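Local atomic coordinates of putative enoyl-CoA hydratase/isomerase (Mycobacterium abscessus, PDB entry 4MI2), a protein that probably isomerises the ring-epoxide form of phenylacetyl-CoA in phenylacetate breakdown, as a member of the enoyl-CoA hydratase/isomerase (crotonase) family. Residues V9-N14 and A19-D24; E98-I103 and L120-G125; A154-L159 and T166-L171; F214-E219 and A237-R242. All blocks are in the same frame, centred on the assembly; numbering follows the deposited sequence. Where two conformers were deposited one is given.

Interaction 1: residues V9-N14 and A19-D24; sequences VAYSVN and AAIVLD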
loop_
_atom_site.group_PDB
_atom_site.type_symbol
_atom_site.label_atom_id
_atom_site.label_comp_id
_atom_site.label_asym_id
_atom_site.label_seq_id
_atom_site.Cartn_x
_atom_site.Cartn_y
_atom_site.Cartn_z
ATOM N N VAL B 9 -32.279 13.070 -0.420
ATOM C CA VAL B 9 -31.436 12.326 0.503
ATOM C C VAL B 9 -32.114 12.324 1.874
ATOM O O VAL B 9 -32.435 13.382 2.397
ATOM C CB VAL B 9 -30.030 12.954 0.607
ATOM C CG1 VAL B 9 -29.177 12.210 1.628
ATOM C CG2 VAL B 9 -29.345 12.959 -0.753
ATOM N N ALA B 10 -32.356 11.148 2.443
ATOM C CA ALA B 10 -32.981 11.058 3.765
ATOM C C ALA B 10 -31.912 11.102 4.843
ATOM O O ALA B 10 -30.870 10.460 4.716
ATOM C CB ALA B 10 -33.804 9.781 3.895
ATOM N N TYR B 11 -32.172 11.867 5.896
ATOM C CA TYR B 11 -31.280 11.962 7.039
ATOM C C TYR B 11 -32.065 11.758 8.323
ATOM O O TYR B 11 -33.144 12.329 8.496
ATOM C CB TYR B 11 -30.600 13.332 7.071
ATOM C CG TYR B 11 -29.669 13.531 8.245
ATOM C CD1 TYR B 11 -28.401 12.980 8.243
ATOM C CD2 TYR B 11 -30.057 14.275 9.358
ATOM C CE1 TYR B 11 -27.533 13.159 9.310
ATOM C CE2 TYR B 11 -29.196 14.464 10.436
ATOM C CZ TYR B 11 -27.930 13.900 10.402
ATOM O OH TYR B 11 -27.063 14.067 11.456
ATOM N N SER B 12 -31.518 10.948 9.222
ATOM C CA SER B 12 -32.062 10.799 10.575
ATOM C C SER B 12 -30.974 10.348 11.550
ATOM O O SER B 12 -30.000 9.710 11.153
ATOM C CB SER B 12 -33.211 9.785 10.586
ATOM O OG SER B 12 -32.747 8.502 10.203
ATOM N N VAL B 13 -31.141 10.694 12.822
ATOM C CA VAL B 13 -30.266 10.182 13.882
ATOM C C VAL B 13 -31.135 9.358 14.816
ATOM O O VAL B 13 -32.135 9.868 15.319
ATOM C CB VAL B 13 -29.601 11.314 14.693
ATOM C CG1 VAL B 13 -28.681 10.727 15.765
ATOM C CG2 VAL B 13 -28.840 12.264 13.775
ATOM N N ASN B 14 -30.772 8.096 15.048
ATOM C CA ASN B 14 -31.602 7.224 15.883
ATOM C C ASN B 14 -31.258 7.302 17.385
ATOM O O ASN B 14 -30.431 8.112 17.817
ATOM C CB ASN B 14 -31.626 5.775 15.335
ATOM C CG ASN B 14 -30.420 4.938 15.743
ATOM O OD1 ASN B 14 -29.534 5.385 16.467
ATOM N ND2 ASN B 14 -30.387 3.699 15.262
ATOM N N ALA B 19 -26.320 7.986 12.724
ATOM C CA ALA B 19 -26.849 8.858 11.681
ATOM C C ALA B 19 -27.000 8.055 10.402
ATOM O O ALA B 19 -26.033 7.482 9.905
ATOM C CB ALA B 19 -25.948 10.061 11.452
ATOM N N ALA B 20 -28.227 8.002 9.890
ATOM C CA ALA B 20 -28.524 7.300 8.655
ATOM C C ALA B 20 -28.608 8.314 7.520
ATOM O O ALA B 20 -29.384 9.264 7.602
ATOM C CB ALA B 20 -29.829 6.522 8.782
ATOM N N ILE B 21 -27.793 8.120 6.485
ATOM C CA ILE B 21 -27.850 8.927 5.270
ATOM C C ILE B 21 -28.256 8.000 4.125
ATOM O O ILE B 21 -27.524 7.063 3.792
ATOM C CB ILE B 21 -26.487 9.585 4.958
ATOM C CG1 ILE B 21 -26.016 10.440 6.145
ATOM C CG2 ILE B 21 -26.568 10.435 3.683
ATOM C CD1 ILE B 21 -24.651 11.075 5.951
ATOM N N VAL B 22 -29.430 8.233 3.539
ATOM C CA VAL B 22 -29.920 7.380 2.460
ATOM C C VAL B 22 -30.097 8.165 1.167
ATOM O O VAL B 22 -30.840 9.154 1.119
ATOM C CB VAL B 22 -31.259 6.691 2.817
ATOM C CG1 VAL B 22 -31.625 5.642 1.761
ATOM C CG2 VAL B 22 -31.183 6.062 4.208
ATOM N N LEU B 23 -29.415 7.705 0.118
ATOM C CA LEU B 23 -29.638 8.210 -1.233
ATOM C C LEU B 23 -30.997 7.681 -1.680
ATOM O O LEU B 23 -31.229 6.474 -1.651
ATOM C CB LEU B 23 -28.530 7.735 -2.185
ATOM C CG LEU B 23 -27.089 7.980 -1.728
ATOM C CD1 LEU B 23 -26.106 7.549 -2.802
ATOM C CD2 LEU B 23 -26.864 9.437 -1.358
ATOM N N ASP B 24 -31.898 8.584 -2.066
ATOM C CA ASP B 24 -33.295 8.231 -2.303
ATOM C C ASP B 24 -33.818 8.839 -3.606
ATOM O O ASP B 24 -34.827 9.534 -3.637
ATOM C CB ASP B 24 -34.138 8.679 -1.107
ATOM C CG ASP B 24 -35.473 7.953 -1.004
ATOM O OD1 ASP B 24 -35.690 6.906 -1.655
ATOM O OD2 ASP B 24 -36.313 8.426 -0.224
HETATM O O HOH W 1 -32.574 8.343 7.442
#

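Interaction 2: residues E98-I103 and L120-G125; sequences EALDAI and LGLALG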
loop_
_atom_site.group_PDB
_atom_site.type_symbol
_atom_site.label_atom_id
_atom_site.label_comp_id
_atom_site.label_asym_id
_atom_site.label_seq_id
_atom_site.Cartn_x
_atom_site.Cartn_y
_atom_site.Cartn_z
ATOM N N GLU B 98 -14.912 16.384 1.461
ATOM C CA GLU B 98 -14.339 16.974 2.664
ATOM C C GLU B 98 -15.262 16.773 3.859
ATOM O O GLU B 98 -14.795 16.458 4.950
ATOM C CB GLU B 98 -14.021 18.469 2.466
ATOM C CG GLU B 98 -13.106 18.709 1.281
ATOM C CD GLU B 98 -12.199 19.910 1.418
ATOM O OE1 GLU B 98 -12.496 20.947 0.784
ATOM O OE2 GLU B 98 -11.164 19.815 2.126
ATOM N N ALA B 99 -16.569 16.936 3.645
ATOM C CA ALA B 99 -17.544 16.770 4.716
ATOM C C ALA B 99 -17.564 15.323 5.204
ATOM O O ALA B 99 -17.647 15.067 6.401
ATOM C CB ALA B 99 -18.925 17.204 4.254
ATOM N N LEU B 100 -17.486 14.380 4.270
ATOM C CA LEU B 100 -17.374 12.970 4.619
ATOM C C LEU B 100 -16.079 12.739 5.411
ATOM O O LEU B 100 -16.094 12.153 6.493
ATOM C CB LEU B 100 -17.432 12.111 3.356
ATOM C CG LEU B 100 -17.299 10.590 3.464
ATOM C CD1 LEU B 100 -18.231 9.979 4.500
ATOM C CD2 LEU B 100 -17.544 9.954 2.100
ATOM N N ASP B 101 -14.972 13.258 4.906
ATOM C CA ASP B 101 -13.690 13.104 5.580
ATOM C C ASP B 101 -13.691 13.693 6.996
ATOM O O ASP B 101 -13.079 13.128 7.898
ATOM C CB ASP B 101 -12.571 13.732 4.736
ATOM C CG ASP B 101 -11.223 13.692 5.433
ATOM O OD1 ASP B 101 -10.601 12.607 5.467
ATOM O OD2 ASP B 101 -10.809 14.755 5.950
ATOM N N ALA B 102 -14.401 14.804 7.188
ATOM C CA ALA B 102 -14.460 15.498 8.488
ATOM C C ALA B 102 -15.236 14.757 9.581
ATOM O O ALA B 102 -15.126 15.110 10.750
ATOM C CB ALA B 102 -15.028 16.907 8.319
ATOM N N ILE B 103 -16.005 13.734 9.220
ATOM C CA ILE B 103 -16.712 12.929 10.219
ATOM C C ILE B 103 -15.688 12.172 11.066
ATOM O O ILE B 103 -14.909 11.377 10.547
ATOM C CB ILE B 103 -17.723 11.952 9.570
ATOM C CG1 ILE B 103 -18.743 12.730 8.738
ATOM C CG2 ILE B 103 -18.442 11.122 10.636
ATOM C CD1 ILE B 103 -19.822 11.876 8.095
ATOM N N LEU B 120 -18.586 5.572 -6.573
ATOM C CA LEU B 120 -17.446 4.834 -6.057
ATOM C C LEU B 120 -16.627 5.718 -5.114
ATOM O O LEU B 120 -16.234 5.280 -4.043
ATOM C CB LEU B 120 -16.582 4.309 -7.213
ATOM C CG LEU B 120 -15.452 3.338 -6.879
ATOM C CD1 LEU B 120 -15.985 2.095 -6.187
ATOM C CD2 LEU B 120 -14.694 2.956 -8.153
ATOM N N GLY B 121 -16.399 6.970 -5.501
ATOM C CA GLY B 121 -15.637 7.912 -4.671
ATOM C C GLY B 121 -16.257 8.062 -3.301
ATOM O O GLY B 121 -15.566 8.080 -2.281
ATOM N N LEU B 122 -17.577 8.152 -3.292
ATOM C CA LEU B 122 -18.347 8.346 -2.080
ATOM C C LEU B 122 -18.234 7.107 -1.210
ATOM O O LEU B 122 -17.984 7.195 0.005
ATOM C CB LEU B 122 -19.802 8.637 -2.466
ATOM C CG LEU B 122 -20.837 8.938 -1.395
ATOM C CD1 LEU B 122 -20.509 10.198 -0.606
ATOM C CD2 LEU B 122 -22.175 9.088 -2.097
ATOM N N ALA B 123 -18.377 5.940 -1.834
ATOM C CA ALA B 123 -18.266 4.682 -1.099
ATOM C C ALA B 123 -16.883 4.457 -0.494
ATOM O O ALA B 123 -16.772 3.929 0.624
ATOM C CB ALA B 123 -18.638 3.508 -1.993
ATOM N N LEU B 124 -15.835 4.832 -1.224
ATOM C CA LEU B 124 -14.471 4.616 -0.738
ATOM C C LEU B 124 -14.049 5.603 0.354
ATOM O O LEU B 124 -13.034 5.385 1.020
ATOM C CB LEU B 124 -13.448 4.605 -1.895
ATOM C CG LEU B 124 -13.697 3.610 -3.052
ATOM C CD1 LEU B 124 -12.438 3.389 -3.886
ATOM C CD2 LEU B 124 -14.241 2.274 -2.578
ATOM N N GLY B 125 -14.816 6.670 0.555
ATOM C CA GLY B 125 -14.588 7.574 1.692
ATOM C C GLY B 125 -15.089 7.039 3.034
ATOM O O GLY B 125 -14.763 7.594 4.082
#

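Interaction 3: residues A154-L159 and T166-L171; sequences ASLPRL and TAMFLL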
loop_
_atom_site.group_PDB
_atom_site.type_symbol
_atom_site.label_atom_id
_atom_site.label_comp_id
_atom_site.label_asym_id
_atom_site.label_seq_id
_atom_site.Cartn_x
_atom_site.Cartn_y
_atom_site.Cartn_z
ATOM N N ALA B 154 -6.887 9.132 -5.312
ATOM C CA ALA B 154 -6.184 8.785 -4.089
ATOM C C ALA B 154 -6.787 7.534 -3.429
ATOM O O ALA B 154 -6.076 6.576 -3.125
ATOM C CB ALA B 154 -6.227 9.959 -3.123
ATOM N N SER B 155 -8.094 7.559 -3.203
ATOM C CA SER B 155 -8.764 6.514 -2.444
ATOM C C SER B 155 -8.708 5.144 -3.129
ATOM O O SER B 155 -8.533 4.135 -2.461
ATOM C CB SER B 155 -10.216 6.905 -2.151
ATOM O OG SER B 155 -10.954 7.065 -3.352
ATOM N N LEU B 156 -8.818 5.095 -4.451
ATOM C CA LEU B 156 -8.804 3.803 -5.115
ATOM C C LEU B 156 -7.439 3.098 -4.983
ATOM O O LEU B 156 -7.395 1.950 -4.555
ATOM C CB LEU B 156 -9.273 3.893 -6.575
ATOM C CG LEU B 156 -9.446 2.545 -7.304
ATOM C CD1 LEU B 156 -10.522 1.675 -6.653
ATOM C CD2 LEU B 156 -9.778 2.772 -8.767
ATOM N N PRO B 157 -6.329 3.766 -5.344
ATOM C CA PRO B 157 -5.067 3.026 -5.182
ATOM C C PRO B 157 -4.700 2.729 -3.729
ATOM O O PRO B 157 -4.050 1.713 -3.459
ATOM C CB PRO B 157 -4.014 3.943 -5.831
ATOM C CG PRO B 157 -4.675 5.263 -5.982
ATOM C CD PRO B 157 -6.138 4.997 -6.124
ATOM N N ARG B 158 -5.108 3.607 -2.812
ATOM C CA ARG B 158 -4.857 3.397 -1.390
ATOM C C ARG B 158 -5.575 2.149 -0.863
ATOM O O ARG B 158 -5.081 1.524 0.062
ATOM C CB ARG B 158 -5.245 4.640 -0.567
ATOM C CG ARG B 158 -4.222 5.763 -0.702
ATOM C CD ARG B 158 -4.630 7.018 0.066
ATOM N NE ARG B 158 -3.961 8.214 -0.449
ATOM C CZ ARG B 158 -4.189 9.452 -0.018
ATOM N NH1 ARG B 158 -5.070 9.657 0.956
ATOM N NH2 ARG B 158 -3.538 10.485 -0.556
ATOM N N LEU B 159 -6.718 1.797 -1.460
ATOM C CA LEU B 159 -7.476 0.606 -1.066
ATOM C C LEU B 159 -7.008 -0.671 -1.768
ATOM O O LEU B 159 -6.856 -1.691 -1.121
ATOM C CB LEU B 159 -8.973 0.777 -1.333
ATOM C CG LEU B 159 -9.781 1.786 -0.511
ATOM C CD1 LEU B 159 -11.266 1.528 -0.725
ATOM C CD2 LEU B 159 -9.469 1.709 0.977
ATOM N N THR B 166 -4.677 1.393 -11.420
ATOM C CA THR B 166 -4.251 1.864 -12.743
ATOM C C THR B 166 -4.984 1.122 -13.878
ATOM O O THR B 166 -5.398 1.737 -14.852
ATOM C CB THR B 166 -2.707 1.793 -12.907
ATOM O OG1 THR B 166 -2.101 2.709 -11.993
ATOM C CG2 THR B 166 -2.267 2.183 -14.316
ATOM N N ALA B 167 -5.168 -0.183 -13.743
ATOM C CA ALA B 167 -5.935 -0.921 -14.734
ATOM C C ALA B 167 -7.386 -0.454 -14.749
ATOM O O ALA B 167 -7.942 -0.238 -15.817
ATOM C CB ALA B 167 -5.858 -2.423 -14.491
ATOM N N MET B 168 -7.994 -0.291 -13.580
ATOM C CA MET B 168 -9.380 0.167 -13.517
ATOM C C MET B 168 -9.557 1.501 -14.229
ATOM O O MET B 168 -10.477 1.657 -15.016
ATOM C CB MET B 168 -9.896 0.257 -12.071
ATOM C CG MET B 168 -10.188 -1.099 -11.443
ATOM S SD MET B 168 -11.025 -1.027 -9.849
ATOM C CE MET B 168 -12.612 -0.363 -10.349
ATOM N N PHE B 169 -8.670 2.452 -13.953
ATOM C CA PHE B 169 -8.763 3.783 -14.554
ATOM C C PHE B 169 -8.457 3.755 -16.047
ATOM O O PHE B 169 -9.213 4.327 -16.839
ATOM C CB PHE B 169 -7.824 4.784 -13.867
ATOM C CG PHE B 169 -8.443 5.507 -12.698
ATOM C CD1 PHE B 169 -9.468 6.427 -12.897
ATOM C CD2 PHE B 169 -7.982 5.301 -11.408
ATOM C CE1 PHE B 169 -10.026 7.110 -11.830
ATOM C CE2 PHE B 169 -8.537 5.978 -10.343
ATOM C CZ PHE B 169 -9.560 6.886 -10.552
ATOM N N LEU B 170 -7.354 3.104 -16.425
ATOM C CA LEU B 170 -6.891 3.136 -17.814
ATOM C C LEU B 170 -7.643 2.172 -18.761
ATOM O O LEU B 170 -7.914 2.526 -19.902
ATOM C CB LEU B 170 -5.383 2.876 -17.895
ATOM C CG LEU B 170 -4.422 3.882 -17.266
ATOM C CD1 LEU B 170 -3.002 3.483 -17.611
ATOM C CD2 LEU B 170 -4.690 5.314 -17.723
ATOM N N LEU B 171 -7.977 0.967 -18.300
ATOM C CA LEU B 171 -8.642 -0.017 -19.161
ATOM C C LEU B 171 -10.160 -0.075 -18.987
ATOM O O LEU B 171 -10.843 -0.710 -19.776
ATOM C CB LEU B 171 -8.045 -1.409 -18.945
ATOM C CG LEU B 171 -6.537 -1.503 -19.201
ATOM C CD1 LEU B 171 -5.995 -2.873 -18.794
ATOM C CD2 LEU B 171 -6.220 -1.201 -20.652
#

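Interaction 4: residues F214-E219 and A237-R242; sequences FSEVKE and ASAQQR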
loop_
_atom_site.group_PDB
_atom_site.type_symbol
_atom_site.label_atom_id
_atom_site.label_comp_id
_atom_site.label_asym_id
_atom_site.label_seq_id
_atom_site.Cartn_x
_atom_site.Cartn_y
_atom_site.Cartn_z
ATOM N N PHE B 214 -12.566 5.310 19.197
ATOM C CA PHE B 214 -12.715 5.113 17.758
ATOM C C PHE B 214 -12.274 6.349 16.977
ATOM O O PHE B 214 -11.569 6.240 15.966
ATOM C CB PHE B 214 -14.165 4.747 17.398
ATOM C CG PHE B 214 -14.579 3.356 17.821
ATOM C CD1 PHE B 214 -15.922 3.062 18.018
ATOM C CD2 PHE B 214 -13.641 2.328 17.986
ATOM C CE1 PHE B 214 -16.332 1.789 18.384
ATOM C CE2 PHE B 214 -14.050 1.047 18.358
ATOM C CZ PHE B 214 -15.397 0.781 18.561
ATOM N N SER B 215 -12.697 7.513 17.454
ATOM C CA SER B 215 -12.327 8.770 16.823
ATOM C C SER B 215 -10.814 9.003 16.859
ATOM O O SER B 215 -10.220 9.383 15.838
ATOM C CB SER B 215 -13.082 9.935 17.471
ATOM O OG SER B 215 -14.480 9.751 17.317
ATOM N N GLU B 216 -10.189 8.753 18.006
ATOM C CA GLU B 216 -8.732 8.892 18.142
ATOM C C GLU B 216 -7.971 7.946 17.204
ATOM O O GLU B 216 -7.062 8.370 16.502
ATOM C CB GLU B 216 -8.295 8.633 19.594
ATOM C CG GLU B 216 -8.744 9.703 20.579
ATOM C CD GLU B 216 -7.821 10.904 20.643
ATOM O OE1 GLU B 216 -6.844 10.977 19.862
ATOM O OE2 GLU B 216 -8.064 11.785 21.493
ATOM N N VAL B 217 -8.339 6.670 17.186
ATOM C CA VAL B 217 -7.590 5.710 16.374
ATOM C C VAL B 217 -7.724 6.013 14.860
ATOM O O VAL B 217 -6.749 5.915 14.102
ATOM C CB VAL B 217 -7.941 4.247 16.748
ATOM C CG1 VAL B 217 -9.279 3.809 16.173
ATOM C CG2 VAL B 217 -6.835 3.298 16.310
ATOM N N LYS B 218 -8.912 6.438 14.441
ATOM C CA LYS B 218 -9.160 6.813 13.040
ATOM C C LYS B 218 -8.285 7.996 12.612
ATOM O O LYS B 218 -7.772 8.023 11.503
ATOM C CB LYS B 218 -10.647 7.125 12.846
ATOM C CG LYS B 218 -11.045 7.710 11.507
ATOM C CD LYS B 218 -12.550 7.628 11.322
ATOM C CE LYS B 218 -13.038 8.512 10.191
ATOM N NZ LYS B 218 -14.510 8.435 9.973
ATOM N N GLU B 219 -8.113 8.960 13.507
ATOM C CA GLU B 219 -7.279 10.121 13.244
ATOM C C GLU B 219 -5.800 9.735 13.304
ATOM O O GLU B 219 -4.992 10.250 12.529
ATOM C CB GLU B 219 -7.616 11.238 14.237
ATOM C CG GLU B 219 -6.818 12.525 14.088
ATOM C CD GLU B 219 -7.077 13.285 12.797
ATOM O OE1 GLU B 219 -7.934 12.883 11.975
ATOM O OE2 GLU B 219 -6.397 14.312 12.601
ATOM N N ALA B 237 1.286 8.387 21.933
ATOM C CA ALA B 237 1.359 8.651 23.386
ATOM C C ALA B 237 0.330 9.683 23.848
ATOM O O ALA B 237 -0.299 9.506 24.882
ATOM C CB ALA B 237 2.752 9.097 23.792
ATOM N N SER B 238 0.154 10.761 23.085
ATOM C CA SER B 238 -0.798 11.800 23.481
ATOM C C SER B 238 -2.223 11.285 23.452
ATOM O O SER B 238 -3.012 11.574 24.368
ATOM C CB SER B 238 -0.679 13.031 22.590
ATOM O OG SER B 238 0.571 13.643 22.824
ATOM N N ALA B 239 -2.546 10.535 22.406
ATOM C CA ALA B 239 -3.873 9.964 22.252
ATOM C C ALA B 239 -4.162 8.934 23.343
ATOM O O ALA B 239 -5.257 8.913 23.892
ATOM C CB ALA B 239 -4.027 9.336 20.871
ATOM N N GLN B 240 -3.186 8.090 23.656
ATOM C CA GLN B 240 -3.366 7.103 24.718
ATOM C C GLN B 240 -3.557 7.755 26.087
ATOM O O GLN B 240 -4.331 7.255 26.909
ATOM C CB GLN B 240 -2.193 6.118 24.781
ATOM C CG GLN B 240 -2.023 5.241 23.551
ATOM C CD GLN B 240 -3.152 4.253 23.346
ATOM O OE1 GLN B 240 -4.282 4.630 23.042
ATOM N NE2 GLN B 240 -2.842 2.974 23.487
ATOM N N GLN B 241 -2.858 8.863 26.329
ATOM C CA GLN B 241 -2.959 9.554 27.614
ATOM C C GLN B 241 -4.355 10.148 27.771
ATOM O O GLN B 241 -4.946 10.066 28.842
ATOM C CB GLN B 241 -1.874 10.635 27.753
ATOM C CG GLN B 241 -1.686 11.202 29.158
ATOM C CD GLN B 241 -0.798 10.342 30.056
ATOM O OE1 GLN B 241 -1.244 9.320 30.595
ATOM N NE2 GLN B 241 0.459 10.774 30.253
ATOM N N ARG B 242 -4.889 10.718 26.690
ATOM C CA ARG B 242 -6.241 11.289 26.696
ATOM C C ARG B 242 -7.327 10.224 26.928
ATOM O O ARG B 242 -8.332 10.473 27.620
ATOM C CB ARG B 242 -6.528 12.007 25.384
ATOM C CG ARG B 242 -5.848 13.357 25.223
ATOM C CD ARG B 242 -6.413 14.112 24.020
ATOM N NE ARG B 242 -6.146 13.447 22.742
ATOM C CZ ARG B 242 -5.036 13.597 22.009
ATOM N NH1 ARG B 242 -4.048 14.391 22.410
ATOM N NH2 ARG B 242 -4.910 12.943 20.859
#

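Interaction 1: residues V9-N14 and A19-D24
The N-terminal β hairpin of the crotonase fold brings Ala-10 against Val-22 and Tyr-11 against Ile-21, its two strands running antiparallel with axes 4.6 Å apart. Ala-10 with Val-22 and Ser-12 with Ala-20 are the hydrogen-bonded pairs, and each supplies two backbone bonds. The shortest join Ala-10 N to Val-22 O and Ala-20 N to Ser-12 O, both at 2.8 Å, while Ser-12 N reaches Ala-20 O at 3.2 Å. In the non-hydrogen-bonded pairs, CA-H groups lean on the same carbonyls; Tyr-11 CA lies 3.3 Å from Ala-20 O.

The two faces differ in character. On the one holding Val-9, Tyr-11, Val-13, Ala-19, Ile-21 and Leu-23, the phenol ring of Tyr-11 has CG anti to its own backbone nitrogen (chi1 179°), which lays the ring alongside the partner strand. Ile-21 CG1 meets it at the edge, near the ring plane, 4.1 Å from CD1, and Ala-19 CB approaches CE1 obliquely. The other branch of Ile-21, CG2, packs against Val-9 CG1 at 3.8 Å. The opposite face is lighter and more accessible, with Ala-10 CB against Val-22 CB and Ser-12 OG near the methyl of Ala-20. A water bound to Ser-12 OG at 2.8 Å also donates weakly to Ala-20 O.

Strand 9-13 is one of the two outermost strands of the six-stranded sheet within this chain. Strand 18-23 hydrogen-bonds on to strand 55-60, and helix 34-49 packs over the face bearing Tyr-11, Ile-21 and Leu-23.

Interaction 2: residues E98-I103 and L120-G125
Leu-100 sends its CD2 methyl into the surface of the segment 120-125, where it lies over the backbone at Gly-125 and beside the end of Leu-122. Three atoms of that segment receive it: the methyl is 3.5 Å from Leu-122 O, 3.8 Å from Gly-125 CA and 4.0 Å from Leu-122 CD1. The branch point, Leu-100 CG, lies 4.0 Å from Gly-125 O. With CG anti to the backbone N (chi1 178°), the leucine's branch point is carried toward the partner. Gly-125 has no side chain to hold the methyl off, so the backbones come close, with the CA atoms of Leu-100 and Gly-125 6.7 Å apart.

No hydrogen bond crosses the interface. The carbonyl that the methyl touches, Leu-122 O, is engaged within its own segment, accepting a bond from Gly-125 N at 3.3 Å.

In relatives with the crotonase fold, the N-terminal end of the helix equivalent to 118-124 contributes a backbone N-H to the oxyanion hole, and the same is probable here. The contact falls in the C-terminal part of that helix, where it meets the C-terminal part of helix 87-102. Leu-122 leaves its helix at an angle to the partner, yet its CD1 turns back to meet Leu-100, and the same side chain also touches Leu-40 of helix 34-49. Leu-100 rests in addition on Val-107 of the central sheet, while Asp-101 and Glu-98, on another side of the helix, pack on Leu-229 and Leu-233 of a neighbouring subunit.

Interaction 3: residues A154-L159 and T166-L171
The phenyl ring of Phe-169 is met obliquely by the CD2 methyl of Leu-156, which lies 3.8 Å from CE2 and 4.1 Å from CD2 of the ring. A second flat group belongs to the segment 154-159 itself: the guanidinium of Arg-158 carries the methyl of Ala-154 over the centre of one face, with CB 3.6 Å above its plane.

CD2 makes the closest contacts of Leu-156. Besides the ring, it meets the sulfur of Met-168, SD, at 4.1 Å, and Met-168 CB at 4.2 Å, so that it sits between two consecutive residues of helix 162-171. The sulfur lies near both methyls of the leucine, with CD1 of Leu-156 4.2 Å from SD of Met-168. Leu-156 and Phe-169 reach across from opposite directions. The leucine has CG anti to the backbone N (chi1 -173°), which extends it toward the partner helix. The contact is entirely apolar and buried, without a hydrogen bond between the segments. Within helix 152-160 the backbone is kinked at Pro-157, whose nitrogen makes no bond to the preceding turn.

Leu-156 also rests on Leu-124 of helix 118-124, and Phe-169 touches Val-217 of a neighbouring subunit. Arg-158, which takes no part in the contact, hydrogen-bonds through NE and NH2 to the backbone oxygens of Asn-224, Ala-225 and Ala-227 of that same subunit. The contact thus joins two short consecutive helices that follow the core of the crotonase fold, pack together through apolar side chains and lie at a subunit interface.

Interaction 4: residues F214-E219 and A237-R242
Glu-216 and Arg-242 form a salt bridge between helices 211-223 and 229-244, part of the C-terminal helical region through which crotonase-fold subunits commonly assemble into trimers. The two side chains cross at about a right angle.

Arg-242 grips the carboxylate side-on with two nitrogens. NE donates to Glu-216 OE2 at 2.8 Å and NH2 donates to Glu-216 OE1 at 2.9 Å, each bond almost straight at 171°. Both oxygens are met on their syn sides, a little out of the carboxylate plane, while from the arginine's side they lie practically in the guanidinium plane; the two planes are 22° apart. Each carboxylate oxygen thus has its own N-H donor, and the paired bonds fix the rotation of both groups. To reach this position Glu-216 folds at its second torsion (chi2 -84°). The charges probably stabilise each other's ionised state.

Several other polar side chains have partners outside the two segments. Lys-218 NZ forms a salt bridge with Asp-127 and hydrogen-bonds to the backbone oxygens of Ile-103 and Val-105. On the other helix, Gln-240 is satisfied at both ends of its amide by a neighbouring subunit, NE2 by Asp-149 and OE1 by the backbone nitrogen of Ala-147, and Gln-241 likewise bonds there through both amide atoms.

Ala-239 lies beside the bridge, its CB 3.4 Å from Glu-216 OE1. Over one face of the Arg-242 guanidinium, both offset toward the rim, sit Ala-239 CA, 3.4 Å above the plane, and Ser-238 O, 3.5 Å above it.

The four contacts follow one another along the chain, each closing before the next opens. Interaction 1 forms an edge of the central six-stranded sheet, and interaction 2, their centres about 15 Å apart, lies near the middle of the subunit; Leu-23 and Leu-122 join them. Leu-124 carries the packing from interaction 2 to interaction 3, whose centres are about 16 Å apart. The centres of interactions 2 and 4 are about 21 Å apart, and a lysine of 214-219 ties back to the end of 98-103. Interactions 3 and 4, with centres about 30 Å apart, do not touch within one chain, yet their helices meet across subunits, so both help build the trimer.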